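Local coordinates for protein siroheme decarboxylase (Hydrogenobacter thermophilus, PDB 4CH7) that catalyses the decarboxylation of siroheme to 12,18-didecarboxysiroheme, a step on the route to heme d1, at residues Thr166-Thr169 and Glu170-Arg174; Leu208-Leu211 and Lys212-Gly215. All coordinates share one frame; numbering follows the deposited sequence.

Running from the N terminus, the chain leaves strand 132-139 of the eight-stranded antiparallel barrel and, after a stretch that is not modelled (143-161), comes to contact 1, where residues 166-169 turn into helix 170-179 and cap its start. Contact 2 follows after helix 191-196 and lies in the last turns of helix 201-213, where residues 208-215 end the helix ahead of strand 217-222. The two are in series, neither nested nor crossed, each between adjoining segments, and their centres are about 12 Å apart. They meet through E172 and R214, whose OE2 and NH1 form a 2.8 Å salt bridge. It joins the beginning of one helix of the second helix-turn-helix domain to the end of another.

Contact 1. Residues Thr166-Thr169 and Glu170-Arg174; sequences TPLT and EEEKR
A capping box opens helix 170-179: T169 is the N-cap and E172 returns the bond. The hydroxyl of T169 is turned between its own N and carbonyl carbon (chi1 69°), which brings OG1 under the first turn to accept from E172 N at 3.2 Å in a nearly straight bond. In the other direction, E172 swings its carboxylate back along the loop, and T169 N donates to OE1 at 2.8 Å, reaching it on the anti side and 21° out of the carboxylate plane. A water bridges the same OE1 to P167 O, donating to both, so two good donors grip this oxygen; the hydroxyl OG1 of T169 adds only a weak bond. L168 crosses the E172 side chain at about a right angle, its CG 3.9 Å from E172 CB. T169 O takes the first regular helical bond, from K173 N at 3.0 Å. The K173 chain runs out straight past that carbonyl, and its NZ forms a weak salt bridge with E170 OE2. Around the cap, E171 pairs with K207 of helix 201-213, K173 rests on F320 in the loop before helix 323-335, and L168 packs on L62 in the loop before strand 65-71.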
loop_
_atom_site.group_PDB
_atom_site.type_symbol
_atom_site.label_atom_id
_atom_site.label_comp_id
_atom_site.label_asym_id
_atom_site.label_seq_id
_atom_site.Cartn_x
_atom_site.Cartn_y
_atom_site.Cartn_z
ATOM N N THR A 166 -4.144 -0.642 19.211
ATOM C CA THR A 166 -4.295 0.374 20.241
ATOM C C THR A 166 -4.221 1.729 19.559
ATOM O O THR A 166 -3.268 2.002 18.829
ATOM C CB THR A 166 -3.195 0.284 21.314
ATOM O OG1 THR A 166 -3.248 -1.000 21.951
ATOM C CG2 THR A 166 -3.385 1.372 22.365
ATOM N N PRO A 167 -5.246 2.573 19.773
ATOM C CA PRO A 167 -5.280 3.923 19.203
ATOM C C PRO A 167 -3.998 4.689 19.496
ATOM O O PRO A 167 -3.552 4.733 20.644
ATOM C CB PRO A 167 -6.455 4.573 19.935
ATOM C CG PRO A 167 -7.379 3.434 20.226
ATOM C CD PRO A 167 -6.477 2.259 20.524
ATOM N N LEU A 168 -3.408 5.278 18.462
ATOM C CA LEU A 168 -2.155 6.005 18.623
ATOM C C LEU A 168 -2.378 7.332 19.334
ATOM O O LEU A 168 -3.351 8.035 19.066
ATOM C CB LEU A 168 -1.476 6.236 17.268
ATOM C CG LEU A 168 -0.508 5.161 16.765
ATOM C CD1 LEU A 168 -1.191 3.813 16.639
ATOM C CD2 LEU A 168 0.116 5.565 15.436
ATOM N N THR A 169 -1.477 7.659 20.254
ATOM C CA THR A 169 -1.491 8.964 20.900
ATOM C C THR A 169 -1.091 10.018 19.876
ATOM O O THR A 169 -0.578 9.687 18.808
ATOM C CB THR A 169 -0.518 9.021 22.091
ATOM O OG1 THR A 169 0.834 8.958 21.619
ATOM C CG2 THR A 169 -0.774 7.866 23.048
ATOM N N GLU A 170 -1.330 11.284 20.197
ATOM C CA GLU A 170 -0.977 12.369 19.288
ATOM C C GLU A 170 0.537 12.490 19.127
ATOM O O GLU A 170 1.017 13.020 18.127
ATOM C CB GLU A 170 -1.579 13.688 19.768
ATOM C CG GLU A 170 -3.096 13.661 19.894
ATOM C CD GLU A 170 -3.796 13.497 18.557
ATOM O OE1 GLU A 170 -3.333 14.094 17.563
ATOM O OE2 GLU A 170 -4.813 12.776 18.502
ATOM N N GLU A 171 1.284 11.991 20.108
ATOM C CA GLU A 171 2.742 11.969 20.014
ATOM C C GLU A 171 3.195 10.926 18.997
ATOM O O GLU A 171 4.059 11.197 18.160
ATOM C CB GLU A 171 3.379 11.676 21.374
ATOM C CG GLU A 171 4.903 11.675 21.343
ATOM C CD GLU A 171 5.520 11.388 22.693
ATOM O OE1 GLU A 171 5.580 10.204 23.084
ATOM O OE2 GLU A 171 5.953 12.349 23.358
ATOM N N GLU A 172 2.605 9.736 19.073
ATOM C CA GLU A 172 2.907 8.664 18.132
ATOM C C GLU A 172 2.496 9.059 16.714
ATOM O O GLU A 172 3.142 8.664 15.743
ATOM C CB GLU A 172 2.214 7.364 18.557
ATOM C CG GLU A 172 2.748 6.766 19.861
ATOM C CD GLU A 172 1.871 5.651 20.404
ATOM O OE1 GLU A 172 0.634 5.745 20.272
ATOM O OE2 GLU A 172 2.421 4.683 20.971
ATOM N N LYS A 173 1.425 9.841 16.602
ATOM C CA LYS A 173 0.987 10.365 15.312
ATOM C C LYS A 173 2.041 11.297 14.724
ATOM O O LYS A 173 2.368 11.205 13.541
ATOM C CB LYS A 173 -0.341 11.109 15.451
ATOM C CG LYS A 173 -1.554 10.212 15.650
ATOM C CD LYS A 173 -2.840 11.022 15.557
ATOM C CE LYS A 173 -4.066 10.160 15.814
ATOM N NZ LYS A 173 -5.333 10.944 15.693
ATOM N N ARG A 174 2.564 12.195 15.558
ATOM C CA ARG A 174 3.628 13.108 15.145
ATOM C C ARG A 174 4.887 12.335 14.758
ATOM O O ARG A 174 5.546 12.659 13.770
ATOM C CB ARG A 174 3.963 14.094 16.266
ATOM C CG ARG A 174 2.862 15.089 16.596
ATOM C CD ARG A 174 3.391 16.210 17.486
ATOM N NE ARG A 174 4.039 15.705 18.694
ATOM C CZ ARG A 174 3.417 15.518 19.855
ATOM N NH1 ARG A 174 2.126 15.795 19.972
ATOM N NH2 ARG A 174 4.084 15.057 20.903
HETATM O O HOH W 1 -1.079 4.021 21.204
#

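Contact 2. Residues Leu208-Leu211 and Lys212-Gly215; sequences LSAL and KERG
R214 follows the rim of the last helical turn back toward L211. Its CB lies 3.5 Å from A210 O, and CG and CD pass the same carbonyl, CG at 3.3 Å, so the aliphatic part of the chain lines an oxygen that already accepts from R214 N. A bend at chi3 (50°) then turns the guanidinium beside L211, whose CD2 sits over one face, 3.7 Å above the plane and toward its rim. CZ lies 4.0 Å from that methyl; NH1 ends in a salt bridge with E172, and NH2 packs against T166 O and L168 CD1 in the loop leading into helix 170-179. A leucine here would probably leave the carboxylate of E172 without its cationic mate and the methyl of L211 without the flat group it lies against. One residue earlier, E213 lies extended against the helix, its CG 3.1 Å from S209 O, the acceptor for E213 N. The helix closes in a Schellman motif at G215, where positive phi (84°) would jam a side chain against the preceding carbonyl oxygen. K212 reaches D15 in a salt bridge, in the loop between helices 4-11 and 22-30. L208 packs on I175 of helix 170-179, while L211 shares backbone bonding with L217 at the start of strand 217-222.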
loop_
_atom_site.group_PDB
_atom_site.type_symbol
_atom_site.label_atom_id
_atom_site.label_comp_id
_atom_site.label_asym_id
_atom_site.label_seq_id
_atom_site.Cartn_x
_atom_site.Cartn_y
_atom_site.Cartn_z
ATOM N N LEU A 208 10.000 4.030 18.940
ATOM C CA LEU A 208 10.008 3.324 17.666
ATOM C C LEU A 208 10.083 1.817 17.884
ATOM O O LEU A 208 9.423 1.047 17.186
ATOM C CB LEU A 208 11.166 3.804 16.793
ATOM C CG LEU A 208 11.003 5.216 16.236
ATOM C CD1 LEU A 208 12.200 5.617 15.401
ATOM C CD2 LEU A 208 9.730 5.305 15.418
ATOM N N SER A 209 10.879 1.405 18.865
ATOM C CA SER A 209 10.993 -0.003 19.222
ATOM C C SER A 209 9.648 -0.556 19.680
ATOM O O SER A 209 9.239 -1.632 19.256
ATOM C CB SER A 209 12.046 -0.191 20.314
ATOM O OG SER A 209 13.298 0.320 19.904
ATOM N N ALA A 210 8.961 0.193 20.536
ATOM C CA ALA A 210 7.660 -0.219 21.059
ATOM C C ALA A 210 6.624 -0.362 19.948
ATOM O O ALA A 210 5.813 -1.288 19.964
ATOM C CB ALA A 210 7.179 0.766 22.110
ATOM N N LEU A 211 6.646 0.569 18.998
ATOM C CA LEU A 211 5.768 0.503 17.836
ATOM C C LEU A 211 6.087 -0.728 16.991
ATOM O O LEU A 211 5.190 -1.338 16.404
ATOM C CB LEU A 211 5.890 1.775 16.994
ATOM C CG LEU A 211 5.323 3.054 17.606
ATOM C CD1 LEU A 211 5.621 4.262 16.740
ATOM C CD2 LEU A 211 3.831 2.909 17.817
ATOM N N LYS A 212 7.367 -1.090 16.933
ATOM C CA LYS A 212 7.792 -2.277 16.200
ATOM C C LYS A 212 7.350 -3.544 16.927
ATOM O O LYS A 212 6.918 -4.511 16.296
ATOM C CB LYS A 212 9.308 -2.281 15.991
ATOM C CG LYS A 212 9.798 -3.466 15.177
ATOM C CD LYS A 212 10.707 -3.034 14.039
ATOM C CE LYS A 212 12.163 -3.030 14.456
ATOM N NZ LYS A 212 13.077 -2.785 13.307
ATOM N N GLU A 213 7.452 -3.527 18.254
ATOM C CA GLU A 213 6.983 -4.638 19.074
ATOM C C GLU A 213 5.484 -4.843 18.875
ATOM O O GLU A 213 4.990 -5.972 18.893
ATOM C CB GLU A 213 7.269 -4.369 20.552
ATOM C CG GLU A 213 8.741 -4.215 20.899
ATOM C CD GLU A 213 8.952 -3.398 22.160
ATOM O OE1 GLU A 213 8.020 -3.336 22.991
ATOM O OE2 GLU A 213 10.046 -2.814 22.315
ATOM N N ARG A 214 4.769 -3.738 18.683
ATOM C CA ARG A 214 3.324 -3.773 18.504
ATOM C C ARG A 214 2.940 -4.026 17.049
ATOM O O ARG A 214 1.764 -4.223 16.739
ATOM C CB ARG A 214 2.697 -2.466 18.994
ATOM C CG ARG A 214 2.748 -2.279 20.506
ATOM C CD ARG A 214 2.610 -0.813 20.890
ATOM N NE ARG A 214 1.471 -0.175 20.234
ATOM C CZ ARG A 214 1.215 1.128 20.281
ATOM N NH1 ARG A 214 2.014 1.943 20.952
ATOM N NH2 ARG A 214 0.158 1.623 19.650
ATOM N N GLY A 215 3.927 -4.025 16.159
ATOM C CA GLY A 215 3.671 -4.274 14.751
ATOM C C GLY A 215 3.228 -3.039 13.990
ATOM O O GLY A 215 3.026 -3.093 12.774
#